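Local coordinates for protein putative isocitrate dehydrogenase, NAD-dependent (Methylococcus capsulatus, PDB 6LKY) that probably oxidises and decarboxylates isocitrate with NAD+ as hydride acceptor, and binds NAD, at residues I4-D10 with I63-L69; L55-R59 with L84-L88; L244-A248 with N276-M282. The protein carries 1 engineered substitution. All blocks are in the same frame, centred on the assembly; numbering follows the deposited sequence.

How the contacts relate
All three contacts lie round one part of the large mixed sheet of an isocitrate/isopropylmalate dehydrogenase chain. Contact 1 pairs neighbouring parallel strands 2-7 and 63-66. Contact 2 joins helices 52-61 and 80-87, its centre about 12 Å from that of contact 1, and Ser57 OG meets Thr5 OG1 at 2.6 Å, probably as a hydrogen bond. Contact 3 sets helix 278-290 against 244-248 on the other face, where Met280 O reaches Phe65 CZ at 3.5 Å. The centres of contacts 2 and 3 are about 23 Å apart. Along the chain the segments of contacts 1 and 2 alternate, and contact 3 follows. Contacts 1 and 3 both touch NAD, at its nicotinamide and adenine ends respectively.

Contact 1. Residues I4-D10 with I63-L69; sequences ITLIPGD and ICFKGPL. With NAD (nicotinamide-adenine-dinucleotide), chain C.
Leu6 and Phe65 each swing CG away from the backbone N (chi1 179° and -162°), and these matching first torsions put both groups on one face of the sheet and bring Leu6 CD1 to the edge of the Phe65 ring, near the ring plane and 3.7 Å from CD2. This is the face of the sheet that helices 13-26 and 278-290 cover. On the other face Ile7 CD1 rests on Cys64 SG at 3.7 Å, and the aliphatic CG of Lys66 lies beside Ile7 CB.

The backbones hold this register by a parallel ladder. Phe65 N donates to Thr5 O (2.8 Å) and Phe65 O accepts from Ile7 N (2.9 Å), while Thr5 N to Ile63 O and Gly67 N to Ile7 O extend the pattern at either end. Beyond the strands, Asp10 N still reaches Pro68 O at 2.8 Å. Gly9 lies close against the facing chain: a beta carbon there would collide with Pro68 O. Asp10 turns its carboxylate to the backbone amides of Thr70, Met40 and Ala41, which ties the two loops to a third.

Lys66 bends at its last two torsions, which returns NZ to Gly67 O (3.0 Å), approaching from above the carbonyl plane. Gly67 O, a salt bridge to Glu260 and a hydrogen bond to Asn81 OD1 together hold NZ in place. Lys66 NZ lies 3.5 Å from NAD N7N, a proximity and not an assigned bond. With the strand axes only 19° from parallel, this is the familiar alpha/beta architecture: the turn after strand 63-66, with Lys66, Pro68 and Leu69, borders the nicotinamide end of the NAD pocket, while 8-10 pairs with that turn through Asp10 N and Pro68 O.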
loop_
_atom_site.group_PDB
_atom_site.type_symbol
_atom_site.label_atom_id
_atom_site.label_comp_id
_atom_site.label_asym_id
_atom_site.label_seq_id
_atom_site.Cartn_x
_atom_site.Cartn_y
_atom_site.Cartn_z
ATOM N N ILE A 4 -29.140 -6.434 -18.546
ATOM C CA ILE A 4 -27.832 -6.258 -17.918
ATOM C C ILE A 4 -26.863 -7.305 -18.448
ATOM O O ILE A 4 -27.158 -8.507 -18.403
ATOM C CB ILE A 4 -27.941 -6.371 -16.389
ATOM C CG1 ILE A 4 -28.720 -5.182 -15.829
ATOM C CG2 ILE A 4 -26.550 -6.538 -15.754
ATOM C CD1 ILE A 4 -28.950 -5.263 -14.358
ATOM N N THR A 5 -25.693 -6.858 -18.924
ATOM C CA THR A 5 -24.675 -7.806 -19.370
ATOM C C THR A 5 -24.094 -8.533 -18.164
ATOM O O THR A 5 -23.807 -7.909 -17.141
ATOM C CB THR A 5 -23.570 -7.090 -20.149
ATOM O OG1 THR A 5 -24.125 -6.484 -21.323
ATOM C CG2 THR A 5 -22.463 -8.072 -20.558
ATOM N N LEU A 6 -23.971 -9.858 -18.264
ATOM C CA LEU A 6 -23.572 -10.704 -17.144
ATOM C C LEU A 6 -22.338 -11.504 -17.533
ATOM O O LEU A 6 -22.366 -12.256 -18.516
ATOM C CB LEU A 6 -24.711 -11.645 -16.742
ATOM C CG LEU A 6 -24.454 -12.628 -15.598
ATOM C CD1 LEU A 6 -24.292 -11.861 -14.294
ATOM C CD2 LEU A 6 -25.588 -13.659 -15.482
ATOM N N ILE A 7 -21.272 -11.364 -16.758
ATOM C CA ILE A 7 -20.007 -12.030 -17.036
ATOM C C ILE A 7 -19.643 -12.893 -15.834
ATOM O O ILE A 7 -19.212 -12.388 -14.799
ATOM C CB ILE A 7 -18.890 -11.018 -17.345
ATOM C CG1 ILE A 7 -19.274 -10.144 -18.551
ATOM C CG2 ILE A 7 -17.569 -11.758 -17.533
ATOM C CD1 ILE A 7 -18.268 -9.029 -18.872
ATOM N N PRO A 8 -19.815 -14.211 -15.938
ATOM C CA PRO A 8 -19.525 -15.080 -14.780
ATOM C C PRO A 8 -18.072 -15.054 -14.334
ATOM O O PRO A 8 -17.798 -15.190 -13.136
ATOM C CB PRO A 8 -19.934 -16.471 -15.288
ATOM C CG PRO A 8 -20.922 -16.177 -16.408
ATOM C CD PRO A 8 -20.369 -14.967 -17.072
ATOM N N GLY A 9 -17.131 -14.935 -15.271
ATOM C CA GLY A 9 -15.732 -14.766 -14.908
ATOM C C GLY A 9 -14.980 -16.062 -14.646
ATOM O O GLY A 9 -15.334 -17.135 -15.143
ATOM N N ASP A 10 -13.931 -15.948 -13.831
ATOM C CA ASP A 10 -12.912 -16.977 -13.678
ATOM C C ASP A 10 -12.840 -17.465 -12.237
ATOM O O ASP A 10 -13.213 -16.757 -11.297
ATOM C CB ASP A 10 -11.538 -16.442 -14.116
ATOM C CG ASP A 10 -11.498 -16.101 -15.594
ATOM O OD1 ASP A 10 -12.179 -16.801 -16.375
ATOM O OD2 ASP A 10 -10.801 -15.131 -15.973
ATOM N N ILE A 63 -25.005 -1.388 -18.695
ATOM C CA ILE A 63 -24.844 -1.900 -17.337
ATOM C C ILE A 63 -24.275 -3.310 -17.416
ATOM O O ILE A 63 -24.719 -4.128 -18.232
ATOM C CB ILE A 63 -26.172 -1.900 -16.549
ATOM C CG1 ILE A 63 -26.860 -0.537 -16.640
ATOM C CG2 ILE A 63 -25.931 -2.267 -15.094
ATOM C CD1 ILE A 63 -26.125 0.563 -15.888
ATOM N N CYS A 64 -23.301 -3.601 -16.556
ATOM C CA CYS A 64 -22.612 -4.880 -16.578
ATOM C C CYS A 64 -22.352 -5.346 -15.155
ATOM O O CYS A 64 -21.997 -4.553 -14.281
ATOM C CB CYS A 64 -21.300 -4.792 -17.377
ATOM S SG CYS A 64 -20.385 -6.344 -17.495
ATOM N N PHE A 65 -22.578 -6.633 -14.931
ATOM C CA PHE A 65 -22.328 -7.323 -13.671
ATOM C C PHE A 65 -21.235 -8.347 -13.962
ATOM O O PHE A 65 -21.451 -9.274 -14.751
ATOM C CB PHE A 65 -23.615 -7.982 -13.186
ATOM C CG PHE A 65 -23.615 -8.347 -11.740
ATOM C CD1 PHE A 65 -23.195 -7.445 -10.777
ATOM C CD2 PHE A 65 -24.080 -9.589 -11.337
ATOM C CE1 PHE A 65 -23.220 -7.795 -9.434
ATOM C CE2 PHE A 65 -24.095 -9.942 -9.999
ATOM C CZ PHE A 65 -23.671 -9.051 -9.049
ATOM N N LYS A 66 -20.059 -8.176 -13.354
ATOM C CA LYS A 66 -18.853 -8.866 -13.808
ATOM C C LYS A 66 -18.184 -9.599 -12.654
ATOM O O LYS A 66 -17.798 -8.981 -11.659
ATOM C CB LYS A 66 -17.866 -7.883 -14.454
ATOM C CG LYS A 66 -16.663 -8.570 -15.103
ATOM C CD LYS A 66 -15.466 -7.619 -15.295
ATOM C CE LYS A 66 -15.014 -6.988 -13.989
ATOM N NZ LYS A 66 -14.342 -7.928 -13.034
ATOM N N GLY A 67 -18.062 -10.916 -12.775
ATOM C CA GLY A 67 -17.268 -11.687 -11.848
ATOM C C GLY A 67 -15.788 -11.400 -12.049
ATOM O O GLY A 67 -15.395 -10.725 -13.005
ATOM N N PRO A 68 -14.941 -11.897 -11.150
ATOM C CA PRO A 68 -13.501 -11.615 -11.256
ATOM C C PRO A 68 -12.906 -12.235 -12.509
ATOM O O PRO A 68 -13.275 -13.341 -12.909
ATOM C CB PRO A 68 -12.919 -12.261 -9.996
ATOM C CG PRO A 68 -13.916 -13.372 -9.659
ATOM C CD PRO A 68 -15.255 -12.745 -9.986
ATOM N N LEU A 69 -11.976 -11.511 -13.129
ATOM C CA LEU A 69 -11.321 -11.974 -14.343
ATOM C C LEU A 69 -9.838 -12.175 -14.068
ATOM O O LEU A 69 -9.177 -11.280 -13.531
ATOM C CB LEU A 69 -11.544 -10.984 -15.488
ATOM C CG LEU A 69 -13.021 -10.851 -15.880
ATOM C CD1 LEU A 69 -13.216 -9.897 -17.062
ATOM C CD2 LEU A 69 -13.589 -12.225 -16.208
HETATM P PA NAD C . -7.298 -12.862 -5.124
HETATM O O1A NAD C . -7.844 -13.729 -6.233
HETATM O O2A NAD C . -8.262 -11.771 -4.772
HETATM O O5B NAD C . -6.930 -13.786 -3.870
HETATM C C5B NAD C . -6.308 -13.182 -2.738
HETATM C C4B NAD C . -6.657 -13.987 -1.502
HETATM O O4B NAD C . -8.014 -13.653 -1.151
HETATM C C3B NAD C . -6.588 -15.477 -1.814
HETATM O O3B NAD C . -6.018 -16.191 -0.728
HETATM C C2B NAD C . -8.048 -15.859 -2.005
HETATM O O2B NAD C . -8.347 -17.225 -1.680
HETATM C C1B NAD C . -8.797 -14.846 -1.150
HETATM N N9A NAD C . -10.081 -14.701 -1.820
HETATM C C8A NAD C . -10.349 -13.498 -2.631
HETATM N N7A NAD C . -11.786 -13.722 -2.879
HETATM C C5A NAD C . -12.313 -13.975 -1.542
HETATM C C6A NAD C . -13.543 -14.864 -1.594
HETATM N N6A NAD C . -14.677 -14.077 -2.105
HETATM N N1A NAD C . -13.828 -15.298 -0.218
HETATM C C2A NAD C . -12.767 -16.125 0.391
HETATM N N3A NAD C . -11.549 -16.127 -0.422
HETATM C C4A NAD C . -11.218 -14.783 -0.889
HETATM O O3 NAD C . -5.944 -12.131 -5.580
HETATM P PN NAD C . -4.710 -12.808 -6.333
HETATM O O1N NAD C . -4.473 -14.235 -5.954
HETATM O O2N NAD C . -3.515 -11.921 -6.020
HETATM O O5D NAD C . -5.046 -12.742 -7.904
HETATM C C5D NAD C . -5.724 -13.832 -8.550
HETATM C C4D NAD C . -6.189 -13.389 -9.931
HETATM O O4D NAD C . -7.313 -12.496 -9.845
HETATM C C3D NAD C . -5.076 -12.656 -10.682
HETATM O O3D NAD C . -5.021 -13.192 -12.001
HETATM C C2D NAD C . -5.562 -11.218 -10.709
HETATM O O2D NAD C . -5.156 -10.489 -11.866
HETATM C C1D NAD C . -7.077 -11.366 -10.704
HETATM N N1N NAD C . -7.678 -10.075 -10.283
HETATM C C2N NAD C . -9.091 -9.948 -10.611
HETATM C C3N NAD C . -9.459 -8.513 -10.311
HETATM C C7N NAD C . -10.751 -8.056 -10.996
HETATM O O7N NAD C . -11.513 -7.180 -10.175
HETATM N N7N NAD C . -11.528 -9.192 -11.486
HETATM C C4N NAD C . -9.378 -8.156 -8.835
HETATM C C5N NAD C . -8.083 -8.623 -8.201
HETATM C C6N NAD C . -7.328 -9.772 -8.877
#

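Contact 2. Residues L55-R59 with L84-L88; sequences LDSIR and LRQAL. Engineered in segment 84-88: Leu88 (natural residue Phe).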
loop_
_atom_site.group_PDB
_atom_site.type_symbol
_atom_site.label_atom_id
_atom_site.label_comp_id
_atom_site.label_asym_id
_atom_site.label_seq_id
_atom_site.Cartn_x
_atom_site.Cartn_y
_atom_site.Cartn_z
ATOM N N LEU A 55 -18.103 -6.779 -25.569
ATOM C CA LEU A 55 -18.028 -5.322 -25.566
ATOM C C LEU A 55 -19.269 -4.704 -26.205
ATOM O O LEU A 55 -19.840 -3.741 -25.677
ATOM C CB LEU A 55 -16.767 -4.873 -26.305
ATOM C CG LEU A 55 -15.717 -4.082 -25.537
ATOM C CD1 LEU A 55 -14.642 -3.619 -26.507
ATOM C CD2 LEU A 55 -16.354 -2.901 -24.811
ATOM N N ASP A 56 -19.696 -5.246 -27.353
ATOM C CA ASP A 56 -20.917 -4.767 -28.001
ATOM C C ASP A 56 -22.108 -4.854 -27.056
ATOM O O ASP A 56 -22.916 -3.922 -26.972
ATOM C CB ASP A 56 -21.190 -5.575 -29.276
ATOM C CG ASP A 56 -20.100 -5.415 -30.321
ATOM O OD1 ASP A 56 -19.303 -4.460 -30.208
ATOM O OD2 ASP A 56 -20.037 -6.245 -31.259
ATOM N N SER A 57 -22.227 -5.971 -26.329
ATOM C CA SER A 57 -23.328 -6.143 -25.387
ATOM C C SER A 57 -23.286 -5.092 -24.287
ATOM O O SER A 57 -24.326 -4.522 -23.922
ATOM C CB SER A 57 -23.286 -7.551 -24.789
ATOM O OG SER A 57 -24.111 -7.650 -23.640
ATOM N N ILE A 58 -22.098 -4.826 -23.731
ATOM C CA ILE A 58 -22.025 -3.830 -22.663
ATOM C C ILE A 58 -22.349 -2.441 -23.203
ATOM O O ILE A 58 -23.045 -1.656 -22.553
ATOM C CB ILE A 58 -20.653 -3.846 -21.960
ATOM C CG1 ILE A 58 -20.359 -5.232 -21.391
ATOM C CG2 ILE A 58 -20.641 -2.801 -20.834
ATOM C CD1 ILE A 58 -18.939 -5.412 -20.889
ATOM N N ARG A 59 -21.869 -2.116 -24.403
ATOM C CA ARG A 59 -22.171 -0.792 -24.933
ATOM C C ARG A 59 -23.633 -0.650 -25.311
ATOM O O ARG A 59 -24.158 0.466 -25.311
ATOM C CB ARG A 59 -21.269 -0.470 -26.112
ATOM C CG ARG A 59 -19.849 -0.320 -25.672
ATOM C CD ARG A 59 -19.052 0.539 -26.601
ATOM N NE ARG A 59 -18.236 -0.272 -27.484
ATOM C CZ ARG A 59 -16.929 -0.109 -27.611
ATOM N NH1 ARG A 59 -16.325 0.830 -26.899
ATOM N NH2 ARG A 59 -16.237 -0.880 -28.439
ATOM N N LEU A 84 -11.780 -3.190 -20.164
ATOM C CA LEU A 84 -13.189 -2.811 -20.056
ATOM C C LEU A 84 -13.333 -1.397 -19.495
ATOM O O LEU A 84 -14.035 -0.560 -20.075
ATOM C CB LEU A 84 -13.933 -3.821 -19.175
ATOM C CG LEU A 84 -14.883 -4.887 -19.749
ATOM C CD1 LEU A 84 -14.901 -4.956 -21.267
ATOM C CD2 LEU A 84 -14.553 -6.235 -19.164
ATOM N N ARG A 85 -12.663 -1.113 -18.364
ATOM C CA ARG A 85 -12.751 0.216 -17.755
ATOM C C ARG A 85 -12.378 1.309 -18.749
ATOM O O ARG A 85 -13.038 2.351 -18.820
ATOM C CB ARG A 85 -11.836 0.309 -16.527
ATOM C CG ARG A 85 -12.238 -0.557 -15.367
ATOM C CD ARG A 85 -11.076 -0.828 -14.432
ATOM N NE ARG A 85 -11.521 -1.665 -13.313
ATOM C CZ ARG A 85 -10.710 -2.329 -12.497
ATOM N NH1 ARG A 85 -9.395 -2.261 -12.665
ATOM N NH2 ARG A 85 -11.219 -3.066 -11.518
ATOM N N GLN A 86 -11.327 1.083 -19.531
ATOM C CA GLN A 86 -10.850 2.110 -20.456
ATOM C C GLN A 86 -11.704 2.206 -21.717
ATOM O O GLN A 86 -11.994 3.313 -22.182
ATOM C CB GLN A 86 -9.394 1.844 -20.819
ATOM C CG GLN A 86 -8.473 2.013 -19.619
ATOM C CD GLN A 86 -7.037 1.614 -19.912
ATOM O OE1 GLN A 86 -6.760 0.912 -20.880
ATOM N NE2 GLN A 86 -6.123 2.045 -19.061
ATOM N N ALA A 87 -12.106 1.063 -22.283
ATOM C CA ALA A 87 -12.930 1.052 -23.491
ATOM C C ALA A 87 -14.301 1.678 -23.243
ATOM O O ALA A 87 -14.875 2.300 -24.144
ATOM C CB ALA A 87 -13.087 -0.381 -24.007
ATOM N N LEU A 88 -14.825 1.551 -22.025
ATOM C CA LEU A 88 -16.118 2.120 -21.678
ATOM C C LEU A 88 -16.003 3.452 -20.944
ATOM O O LEU A 88 -17.023 3.983 -20.506
ATOM C CB LEU A 88 -16.911 1.127 -20.831
ATOM C CG LEU A 88 -17.187 -0.187 -21.554
ATOM C CD1 LEU A 88 -17.516 -1.289 -20.549
ATOM C CD2 LEU A 88 -18.307 0.041 -22.540
HETATM O O HOH W 1 -13.942 3.181 -26.628
#
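Ala87 O faces Arg59 across a water molecule, which donates to the carbonyl at 2.8 Å and accepts a weak bond from Arg59 NH1. The direct approach of NH1 to Ala87 O, at the edge of the guanidinium and near its plane, is 3.4 Å but poorly angled, so the water carries the polar link. The two segments come from helix 52-61 and from the end of helix 80-87 with Leu88 just beyond it; these helices flank strand 63-66 in sequence and pack side by side over one face of the alpha/beta sheet.

Away from the water the contact is apolar. Leu55 CD2 sits centrally over one face of the Arg59 guanidinium, 4.0 Å above its plane, and the same methyl touches Ala87 CB at 4.2 Å. Leu55 and Leu88 run antiparallel as side chains, touching through their CD2 methyls. Ile58 crosses Leu84 at about a right angle, CD1 to CD1 at 4.1 Å, and its CD1 also rests on Cys64 SG of the strand beneath, so that Ile58 touches both the neighbouring helix and the sheet.

Leu88, an engineered substitution for the natural phenylalanine, has CG beside its backbone N (chi1 -61°), a torsion that directs the branch at helix 52-61, where its methyls go to different partners. CD2 lies 3.5 Å from Arg59 CG, and CD1 presses on Ile58 CG2 at 3.5 Å, closer than usual van der Waals contact.

Contact 3. Residues L244-A248 with N276-M282; sequences LGLTA and NPTAMIM. With NAD (nicotinamide-adenine-dinucleotide), chain C; ACE (acetyl group), chain D.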
loop_
_atom_site.group_PDB
_atom_site.type_symbol
_atom_site.label_atom_id
_atom_site.label_comp_id
_atom_site.label_asym_id
_atom_site.label_seq_id
_atom_site.Cartn_x
_atom_site.Cartn_y
_atom_site.Cartn_z
ATOM N N LEU A 244 -11.385 -9.421 1.618
ATOM C CA LEU A 244 -11.797 -9.223 0.233
ATOM C C LEU A 244 -13.111 -9.912 -0.078
ATOM O O LEU A 244 -13.791 -9.522 -1.036
ATOM C CB LEU A 244 -10.725 -9.772 -0.710
ATOM C CG LEU A 244 -9.401 -9.023 -0.819
ATOM C CD1 LEU A 244 -8.462 -9.780 -1.739
ATOM C CD2 LEU A 244 -9.649 -7.614 -1.345
ATOM N N GLY A 245 -13.467 -10.950 0.682
ATOM C CA GLY A 245 -14.745 -11.616 0.503
ATOM C C GLY A 245 -15.943 -10.726 0.735
ATOM O O GLY A 245 -17.064 -11.132 0.407
ATOM N N LEU A 246 -15.729 -9.518 1.273
ATOM C CA LEU A 246 -16.811 -8.646 1.697
ATOM C C LEU A 246 -17.036 -7.422 0.822
ATOM O O LEU A 246 -18.122 -6.843 0.890
ATOM C CB LEU A 246 -16.554 -8.167 3.137
ATOM C CG LEU A 246 -16.362 -9.268 4.182
ATOM C CD1 LEU A 246 -15.891 -8.691 5.513
ATOM C CD2 LEU A 246 -17.664 -10.035 4.383
ATOM N N THR A 247 -16.064 -7.002 0.011
ATOM C CA THR A 247 -16.033 -5.628 -0.487
ATOM C C THR A 247 -16.292 -5.553 -1.983
ATOM O O THR A 247 -15.782 -6.372 -2.754
ATOM C CB THR A 247 -14.691 -4.945 -0.184
ATOM O OG1 THR A 247 -13.612 -5.857 -0.420
ATOM C CG2 THR A 247 -14.636 -4.492 1.261
ATOM N N ALA A 248 -17.045 -4.527 -2.390
ATOM C CA ALA A 248 -17.480 -4.366 -3.765
ATOM C C ALA A 248 -17.038 -3.020 -4.326
ATOM O O ALA A 248 -16.686 -2.097 -3.590
ATOM C CB ALA A 248 -19.000 -4.504 -3.884
ATOM N N ASN A 276 -16.517 -16.737 -0.116
ATOM C CA ASN A 276 -17.507 -15.813 0.418
ATOM C C ASN A 276 -18.204 -15.076 -0.719
ATOM O O ASN A 276 -17.530 -14.431 -1.530
ATOM C CB ASN A 276 -16.851 -14.814 1.358
ATOM C CG ASN A 276 -17.856 -14.057 2.195
ATOM O OD1 ASN A 276 -19.031 -13.926 1.822
ATOM N ND2 ASN A 276 -17.403 -13.555 3.341
ATOM N N PRO A 277 -19.529 -15.149 -0.827
ATOM C CA PRO A 277 -20.232 -14.453 -1.908
ATOM C C PRO A 277 -20.640 -13.034 -1.562
ATOM O O PRO A 277 -21.241 -12.360 -2.406
ATOM C CB PRO A 277 -21.470 -15.341 -2.119
ATOM C CG PRO A 277 -21.760 -15.883 -0.744
ATOM C CD PRO A 277 -20.424 -16.031 -0.052
ATOM N N THR A 278 -20.305 -12.582 -0.354
ATOM C CA THR A 278 -20.751 -11.277 0.122
ATOM C C THR A 278 -20.336 -10.161 -0.824
ATOM O O THR A 278 -21.145 -9.290 -1.157
ATOM C CB THR A 278 -20.184 -11.022 1.514
ATOM O OG1 THR A 278 -20.591 -12.080 2.389
ATOM C CG2 THR A 278 -20.642 -9.665 2.051
ATOM N N ALA A 279 -19.067 -10.157 -1.249
ATOM C CA ALA A 279 -18.579 -9.083 -2.113
ATOM C C ALA A 279 -19.395 -8.996 -3.397
ATOM O O ALA A 279 -19.825 -7.908 -3.802
ATOM C CB ALA A 279 -17.096 -9.290 -2.425
ATOM N N MET A 280 -19.640 -10.141 -4.043
ATOM C CA MET A 280 -20.433 -10.129 -5.271
ATOM C C MET A 280 -21.866 -9.685 -5.002
ATOM O O MET A 280 -22.457 -8.939 -5.796
ATOM C CB MET A 280 -20.421 -11.512 -5.921
ATOM C CG MET A 280 -20.726 -11.458 -7.410
ATOM S SD MET A 280 -19.344 -10.725 -8.331
ATOM C CE MET A 280 -20.197 -9.508 -9.345
ATOM N N ILE A 281 -22.429 -10.107 -3.868
ATOM C CA ILE A 281 -23.790 -9.710 -3.524
ATOM C C ILE A 281 -23.869 -8.201 -3.276
ATOM O O ILE A 281 -24.798 -7.534 -3.747
ATOM C CB ILE A 281 -24.274 -10.554 -2.327
ATOM C CG1 ILE A 281 -24.504 -11.999 -2.788
ATOM C CG2 ILE A 281 -25.560 -10.022 -1.764
ATOM C CD1 ILE A 281 -24.290 -13.050 -1.711
ATOM N N MET A 282 -22.867 -7.631 -2.589
ATOM C CA MET A 282 -22.811 -6.183 -2.373
ATOM C C MET A 282 -22.612 -5.435 -3.684
ATOM O O MET A 282 -23.155 -4.336 -3.864
ATOM C CB MET A 282 -21.692 -5.823 -1.391
ATOM C CG MET A 282 -21.904 -6.276 0.057
ATOM S SD MET A 282 -23.438 -5.636 0.803
ATOM C CE MET A 282 -22.975 -3.911 1.038
HETATM P PA NAD C . -7.298 -12.862 -5.124
HETATM O O1A NAD C . -7.844 -13.729 -6.233
HETATM O O2A NAD C . -8.262 -11.771 -4.772
HETATM O O5B NAD C . -6.930 -13.786 -3.870
HETATM C C5B NAD C . -6.308 -13.182 -2.738
HETATM C C4B NAD C . -6.657 -13.987 -1.502
HETATM O O4B NAD C . -8.014 -13.653 -1.151
HETATM C C3B NAD C . -6.588 -15.477 -1.814
HETATM O O3B NAD C . -6.018 -16.191 -0.728
HETATM C C2B NAD C . -8.048 -15.859 -2.005
HETATM O O2B NAD C . -8.347 -17.225 -1.680
HETATM C C1B NAD C . -8.797 -14.846 -1.150
HETATM N N9A NAD C . -10.081 -14.701 -1.820
HETATM C C8A NAD C . -10.349 -13.498 -2.631
HETATM N N7A NAD C . -11.786 -13.722 -2.879
HETATM C C5A NAD C . -12.313 -13.975 -1.542
HETATM C C6A NAD C . -13.543 -14.864 -1.594
HETATM N N6A NAD C . -14.677 -14.077 -2.105
HETATM N N1A NAD C . -13.828 -15.298 -0.218
HETATM C C2A NAD C . -12.767 -16.125 0.391
HETATM N N3A NAD C . -11.549 -16.127 -0.422
HETATM C C4A NAD C . -11.218 -14.783 -0.889
HETATM O O3 NAD C . -5.944 -12.131 -5.580
HETATM P PN NAD C . -4.710 -12.808 -6.333
HETATM O O1N NAD C . -4.473 -14.235 -5.954
HETATM O O2N NAD C . -3.515 -11.921 -6.020
HETATM O O5D NAD C . -5.046 -12.742 -7.904
HETATM C C5D NAD C . -5.724 -13.832 -8.550
HETATM C C4D NAD C . -6.189 -13.389 -9.931
HETATM O O4D NAD C . -7.313 -12.496 -9.845
HETATM C C3D NAD C . -5.076 -12.656 -10.682
HETATM O O3D NAD C . -5.021 -13.192 -12.001
HETATM C C2D NAD C . -5.562 -11.218 -10.709
HETATM O O2D NAD C . -5.156 -10.489 -11.866
HETATM C C1D NAD C . -7.077 -11.366 -10.704
HETATM N N1N NAD C . -7.678 -10.075 -10.283
HETATM C C2N NAD C . -9.091 -9.948 -10.611
HETATM C C3N NAD C . -9.459 -8.513 -10.311
HETATM C C7N NAD C . -10.751 -8.056 -10.996
HETATM O O7N NAD C . -11.513 -7.180 -10.175
HETATM N N7N NAD C . -11.528 -9.192 -11.486
HETATM C C4N NAD C . -9.378 -8.156 -8.835
HETATM C C5N NAD C . -8.083 -8.623 -8.201
HETATM C C6N NAD C . -7.328 -9.772 -8.877
HETATM C C ACE D . -10.341 -13.194 2.346
HETATM O O ACE D . -11.480 -12.877 1.993
HETATM C CH3 ACE D . -9.264 -12.168 2.491
#
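Leu246 runs alongside Thr278 with the same heading, Leu246 CD2 resting 3.8 Å from Thr278 CG2. The same methyl also comes within 3.7 Å of Asn276 ND2, the two side chains set at a slant. Asn276 has CG opposite its own N (chi1 -166°), which brings the amide back over the start of helix 278-290. There OD1 accepts from Thr278 N at 2.9 Å, the N-H being fairly straight (160°) although it arrives from above the carbonyl plane: an Asx turn that caps the helix. ND2 is satisfied by Asp317. With an alanine here in place of Asn276, Thr278 N is likely to lose its capping acceptor and Asp317 its amide mate.

Gly245 fits closely here, since a beta carbon would clash with Asn276 CB. Its carbonyl O takes Ala279 N at 2.8 Å, through a bent bond that leaves the carbonyl plane. Ala279 turns its methyl into the opposing loop, with CB 3.2 Å from Thr247 O; further along, Ala248 CB meets Met282 CB at 3.9 Å. Gly245, Ala248 and Ala279 offer little bulk at this interface, consistent with the close backbone approach.

Gly245 N donates to the acetyl group, probably a crystallisation component. Leu244 CD1 approaches NAD O2A at 3.6 Å, and its side chain packs on Met211 of the second subunit. Asn276 O accepts from N6A of NAD at 2.9 Å, so the loop and capped helix start contribute to the adenine side of the dinucleotide pocket in this isocitrate/isopropylmalate dehydrogenase fold.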